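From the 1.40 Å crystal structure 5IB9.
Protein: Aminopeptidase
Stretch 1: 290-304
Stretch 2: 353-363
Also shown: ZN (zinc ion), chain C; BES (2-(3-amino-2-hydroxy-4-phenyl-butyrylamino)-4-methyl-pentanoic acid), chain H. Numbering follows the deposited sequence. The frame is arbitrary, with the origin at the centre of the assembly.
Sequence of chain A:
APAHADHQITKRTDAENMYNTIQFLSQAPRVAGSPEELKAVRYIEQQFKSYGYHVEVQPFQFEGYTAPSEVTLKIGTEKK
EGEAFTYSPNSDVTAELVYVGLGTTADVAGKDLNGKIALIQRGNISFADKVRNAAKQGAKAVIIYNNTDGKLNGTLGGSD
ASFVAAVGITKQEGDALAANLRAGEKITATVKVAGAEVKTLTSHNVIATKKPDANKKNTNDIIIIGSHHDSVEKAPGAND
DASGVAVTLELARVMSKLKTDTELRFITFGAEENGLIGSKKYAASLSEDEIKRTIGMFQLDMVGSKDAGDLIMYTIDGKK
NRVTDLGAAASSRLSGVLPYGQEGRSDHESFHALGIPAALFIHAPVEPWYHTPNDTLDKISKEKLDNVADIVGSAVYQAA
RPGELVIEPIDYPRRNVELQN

Stretch 1, residues 290-304: EIKRTIGMFQLDMVG
Stretch 2 (353-363) ALGIPAALFIH

Strands 294-300 and 358-363 lie side by side and run parallel, their axes 24° apart and 4.8 Å at closest approach. Met297 pairs with Ala358, Phe298 with Ala359, Gln299 with Leu360 and Leu300 with Phe361, at CA-CA distances of 4.5, 5.6, 4.6 and 5.2 Å. In the usual parallel pattern, alternate residues of each strand bond to two neighbours flanking their partner: Met297 N to Pro357 O (3.0 Å), Ala359 N to Met297 O (3.1 Å), Gln299 N to Ala359 O (2.9 Å), Phe361 N to Gln299 O (2.8 Å) and Asp301 N to Phe361 O (3.3 Å). Met302 then turns at phi/psi 63/76, and the ladder resumes one residue late, with His363 N to Met302 O at 3.1 Å.

One face of the sheet carries Phe298, Leu300, Ala359 and Phe361. Both phenylalanines are m, with chi2 -113° and -104°; their planes lie 15° apart but slide past each other, centroids 5.7 Å apart, so the rings barely overlap and Phe298 CD1 meets Phe361 CE2 at 3.4 Å. Ala359, with a lone methyl, adds little bulk beside them. Leu300 (m, t) brings CD2 to 4.4 Å from Phe361 CB.

The other face carries Met297, Gln299, Ala358 and Leu360. Met297 (t, m, t) leads its end away, leaving CB 4.2 Å from Ala358 CB and 4.3 Å from Ile356 CG2. Gln299 (t, p) packs its aliphatic CG 3.9 Å from Leu360 CD1, while its amide nitrogen is satisfied elsewhere in the structure. Leu360 (t, p) also reaches Asp301, CD1 to CB 3.4 Å.

Before the strands, Ile291 (m, t), on a helix, places CD1 3.8 Å from Leu354 CD1, and CG2 4.1 Å from CG1 of Ile356 (m, t). Gly355, at phi/psi 88/3, ends a helix in a Schellman motif; a CB there would jam against the preceding carbonyl. Thr294 (m), the first residue of its strand, bonds OG1 to Glu290 O (2.8 Å), satisfying its hydroxyl while CG2 packs 3.6 Å from Ile356 CG2.

At the far end, Asp301 (t, chi2 -10°) chelates zinc through OD1 (2.1 Å) and OD2 (2.3 Å), its carboxylate supplying two oxygen donors that share one negative charge. Met302 (m, t, p) packs CB 3.9 Å from CG1 of Ile362 (t, t), whose CD1 lies 3.6 Å from BES C11. His363 (m, chi2 -77°) swings its ring nearer the first stretch, allowing a weak hydrogen bond from NE2 to Val303 O (3.2 Å).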

# COMPACT_ATOMS: atom_id res chain seq x y z
N GLU A 290 9.55 7.54 14.23
CA GLU A 290 9.77 6.09 14.53
C GLU A 290 10.84 5.53 13.69
O GLU A 290 11.69 4.79 14.26
CB GLU A 290 8.46 5.33 14.32
CG GLU A 290 7.40 5.69 15.41
CD GLU A 290 6.12 4.99 15.08
OE1 GLU A 290 5.52 5.14 13.99
OE2 GLU A 290 5.62 4.18 15.88
N ILE A 291 10.91 5.83 12.38
CA ILE A 291 11.94 5.27 11.58
C ILE A 291 13.34 5.74 12.07
O ILE A 291 14.30 4.90 12.20
CB ILE A 291 11.74 5.70 10.13
CG1 ILE A 291 10.48 4.99 9.60
CG2 ILE A 291 12.97 5.30 9.20
CD1 ILE A 291 9.95 5.55 8.28
N LYS A 292 13.49 7.05 12.31
CA LYS A 292 14.81 7.58 12.77
C LYS A 292 15.22 6.97 14.12
O LYS A 292 16.48 6.84 14.35
CB LYS A 292 14.73 9.12 12.89
CG LYS A 292 14.59 9.76 11.53
CD LYS A 292 14.59 11.30 11.56
CE LYS A 292 14.37 11.83 10.12
NZ LYS A 292 13.18 12.73 10.19
N ARG A 293 14.27 6.59 14.95
CA ARG A 293 14.62 6.12 16.31
C ARG A 293 14.81 4.61 16.32
O ARG A 293 15.19 4.07 17.39
CB ARG A 293 13.48 6.47 17.30
CG ARG A 293 13.46 7.93 17.47
CD ARG A 293 12.53 8.32 18.43
NE ARG A 293 11.13 7.98 18.27
CZ ARG A 293 10.39 7.18 19.05
NH1 ARG A 293 10.93 6.50 20.02
NH2 ARG A 293 9.05 7.09 18.88
N THR A 294 14.52 3.89 15.22
CA THR A 294 14.65 2.41 15.27
C THR A 294 16.09 2.04 14.96
O THR A 294 16.62 2.19 13.83
CB THR A 294 13.69 1.84 14.20
OG1 THR A 294 12.35 2.09 14.57
CG2 THR A 294 13.83 0.25 14.32
N ILE A 295 16.76 1.60 16.03
CA ILE A 295 18.17 1.31 15.95
C ILE A 295 18.53 -0.06 15.41
O ILE A 295 19.67 -0.29 15.01
CB ILE A 295 18.91 1.54 17.27
CG1 ILE A 295 18.37 0.55 18.28
CG2 ILE A 295 18.75 3.07 17.81
CD1 ILE A 295 19.25 0.65 19.67
N GLY A 296 17.52 -0.91 15.31
CA GLY A 296 17.79 -2.21 14.73
C GLY A 296 16.49 -3.03 14.60
O GLY A 296 15.57 -2.90 15.42
N MET A 297 16.49 -3.88 13.59
CA MET A 297 15.39 -4.80 13.38
C MET A 297 16.06 -6.17 13.19
O MET A 297 16.92 -6.38 12.32
CB MET A 297 14.51 -4.43 12.13
CG MET A 297 13.24 -5.34 11.92
SD MET A 297 13.67 -6.79 11.00
CE MET A 297 12.11 -7.64 11.20
N PHE A 298 15.69 -7.09 14.09
CA PHE A 298 16.14 -8.52 14.12
C PHE A 298 15.06 -9.37 13.54
O PHE A 298 13.99 -9.45 14.09
CB PHE A 298 16.43 -8.97 15.53
CG PHE A 298 17.56 -8.25 16.22
CD1 PHE A 298 18.75 -9.00 16.53
CD2 PHE A 298 17.50 -6.91 16.60
CE1 PHE A 298 19.79 -8.37 17.18
CE2 PHE A 298 18.58 -6.29 17.27
CZ PHE A 298 19.71 -7.01 17.56
N GLN A 299 15.29 -10.01 12.40
CA GLN A 299 14.34 -10.94 11.78
C GLN A 299 14.69 -12.41 12.02
O GLN A 299 15.86 -12.78 11.84
CB GLN A 299 14.27 -10.67 10.28
CG GLN A 299 13.41 -11.73 9.53
CD GLN A 299 11.89 -11.62 9.82
OE1 GLN A 299 11.44 -10.76 10.52
NE2 GLN A 299 11.08 -12.44 9.18
N LEU A 300 13.76 -13.17 12.59
CA LEU A 300 14.05 -14.62 12.93
C LEU A 300 13.22 -15.45 11.96
O LEU A 300 11.99 -15.43 11.96
CB LEU A 300 13.50 -14.83 14.37
CG LEU A 300 14.17 -13.98 15.49
CD1 LEU A 300 13.28 -14.03 16.66
CD2 LEU A 300 15.40 -14.88 15.90
N ASP A 301 13.95 -16.14 11.08
CA ASP A 301 13.23 -17.02 10.05
C ASP A 301 14.11 -18.25 9.87
O ASP A 301 15.25 -18.12 9.40
CB ASP A 301 13.16 -16.22 8.79
CG ASP A 301 12.10 -16.75 7.76
OD1 ASP A 301 11.59 -17.85 7.98
OD2 ASP A 301 11.66 -16.06 6.81
N MET A 302 13.52 -19.40 10.17
CA MET A 302 14.16 -20.70 10.14
C MET A 302 15.31 -20.83 11.11
O MET A 302 16.44 -20.79 10.73
CB MET A 302 14.55 -21.03 8.71
CG MET A 302 13.35 -21.19 7.93
SD MET A 302 13.53 -21.39 6.12
CE MET A 302 14.61 -22.80 6.03
N VAL A 303 14.96 -20.98 12.38
CA VAL A 303 15.94 -20.92 13.44
C VAL A 303 15.85 -22.10 14.43
O VAL A 303 16.33 -22.03 15.56
CB VAL A 303 15.81 -19.61 14.29
CG1 VAL A 303 16.24 -18.40 13.40
CG2 VAL A 303 14.32 -19.37 14.81
N GLY A 304 15.22 -23.19 13.94
CA GLY A 304 15.13 -24.40 14.82
C GLY A 304 15.38 -25.75 14.18
O GLY A 304 15.14 -26.70 14.91
N ALA A 353 14.69 -1.26 3.64
CA ALA A 353 14.21 -0.38 2.58
C ALA A 353 13.98 0.99 3.17
O ALA A 353 14.05 2.01 2.46
CB ALA A 353 12.94 -0.90 2.03
N LEU A 354 13.71 1.11 4.47
CA LEU A 354 13.56 2.42 5.14
C LEU A 354 14.85 3.01 5.69
O LEU A 354 14.77 4.06 6.33
CB LEU A 354 12.54 2.24 6.26
CG LEU A 354 11.10 1.95 5.83
CD1 LEU A 354 10.30 1.98 7.13
CD2 LEU A 354 10.58 3.02 4.88
N GLY A 355 16.00 2.34 5.46
CA GLY A 355 17.21 2.84 6.12
C GLY A 355 17.48 2.28 7.50
O GLY A 355 18.43 2.69 8.14
N ILE A 356 16.63 1.34 7.99
CA ILE A 356 16.81 0.88 9.36
C ILE A 356 17.80 -0.29 9.31
O ILE A 356 17.68 -1.15 8.47
CB ILE A 356 15.48 0.37 9.83
CG1 ILE A 356 14.49 1.52 9.97
CG2 ILE A 356 15.63 -0.35 11.24
CD1 ILE A 356 12.99 1.13 10.28
N PRO A 357 18.80 -0.28 10.22
CA PRO A 357 19.73 -1.45 10.26
C PRO A 357 18.96 -2.78 10.48
O PRO A 357 18.16 -2.80 11.41
CB PRO A 357 20.69 -1.13 11.46
CG PRO A 357 20.57 0.41 11.71
CD PRO A 357 19.06 0.68 11.31
N ALA A 358 19.14 -3.83 9.72
CA ALA A 358 18.24 -4.97 9.84
C ALA A 358 19.07 -6.17 9.47
O ALA A 358 19.99 -6.06 8.58
CB ALA A 358 17.02 -4.83 8.84
N ALA A 359 18.80 -7.34 10.05
CA ALA A 359 19.46 -8.56 9.62
C ALA A 359 18.53 -9.71 9.90
O ALA A 359 17.78 -9.69 10.94
CB ALA A 359 20.77 -8.75 10.48
N LEU A 360 18.68 -10.75 9.10
CA LEU A 360 18.00 -12.05 9.23
C LEU A 360 18.93 -12.99 9.93
O LEU A 360 20.13 -13.16 9.55
CB LEU A 360 17.67 -12.52 7.82
CG LEU A 360 17.32 -14.01 7.76
CD1 LEU A 360 16.03 -14.41 8.57
CD2 LEU A 360 17.13 -14.45 6.23
N PHE A 361 18.39 -13.63 10.93
CA PHE A 361 19.06 -14.79 11.68
C PHE A 361 18.43 -16.09 11.24
O PHE A 361 17.20 -16.21 11.33
CB PHE A 361 18.92 -14.61 13.22
CG PHE A 361 19.66 -13.40 13.74
CD1 PHE A 361 20.86 -13.58 14.40
CD2 PHE A 361 19.21 -12.10 13.51
CE1 PHE A 361 21.63 -12.49 14.88
CE2 PHE A 361 19.99 -10.98 14.00
CZ PHE A 361 21.19 -11.18 14.63
N ILE A 362 19.26 -17.01 10.70
CA ILE A 362 18.75 -18.26 10.04
C ILE A 362 19.88 -19.25 10.10
O ILE A 362 21.07 -18.85 10.18
CB ILE A 362 18.42 -17.94 8.59
CG1 ILE A 362 17.86 -19.20 7.89
CG2 ILE A 362 19.56 -17.27 7.82
CD1 ILE A 362 17.06 -18.82 6.57
N HIS A 363 19.49 -20.55 10.16
CA HIS A 363 20.55 -21.58 10.07
C HIS A 363 20.74 -21.92 8.57
O HIS A 363 19.81 -22.24 7.90
CB HIS A 363 20.19 -22.80 10.82
CG HIS A 363 20.03 -22.59 12.29
ND1 HIS A 363 21.06 -22.45 13.18
CD2 HIS A 363 18.89 -22.49 13.01
CE1 HIS A 363 20.57 -22.24 14.41
NE2 HIS A 363 19.25 -22.29 14.32
ZN ZN C . 10.37 -17.89 6.27
N2 BES H . 12.58 -18.25 5.01
C1 BES H . 12.38 -17.97 3.59
C6 BES H . 13.61 -17.23 3.07
C7 BES H . 14.93 -18.00 2.95
C8 BES H . 15.00 -19.35 2.53
C12 BES H . 16.12 -17.30 3.25
C9 BES H . 16.26 -19.97 2.41
C11 BES H . 17.39 -17.93 3.14
C10 BES H . 17.44 -19.27 2.72
C2 BES H . 11.11 -17.15 3.38
O2 BES H . 10.19 -17.86 4.21
C3 BES H . 10.75 -17.32 1.95
O3 BES H . 10.43 -18.43 1.56
N1 BES H . 10.89 -16.29 1.18
C4 BES H . 10.63 -16.43 -0.26
C13 BES H . 10.89 -15.04 -0.80
C14 BES H . 9.94 -13.96 -0.27
C15 BES H . 10.32 -12.71 -1.05
C16 BES H . 8.45 -14.30 -0.37
C5 BES H . 11.64 -17.32 -0.98
O1 BES H . 11.35 -17.78 -2.12
O4 BES H . 12.75 -17.59 -0.48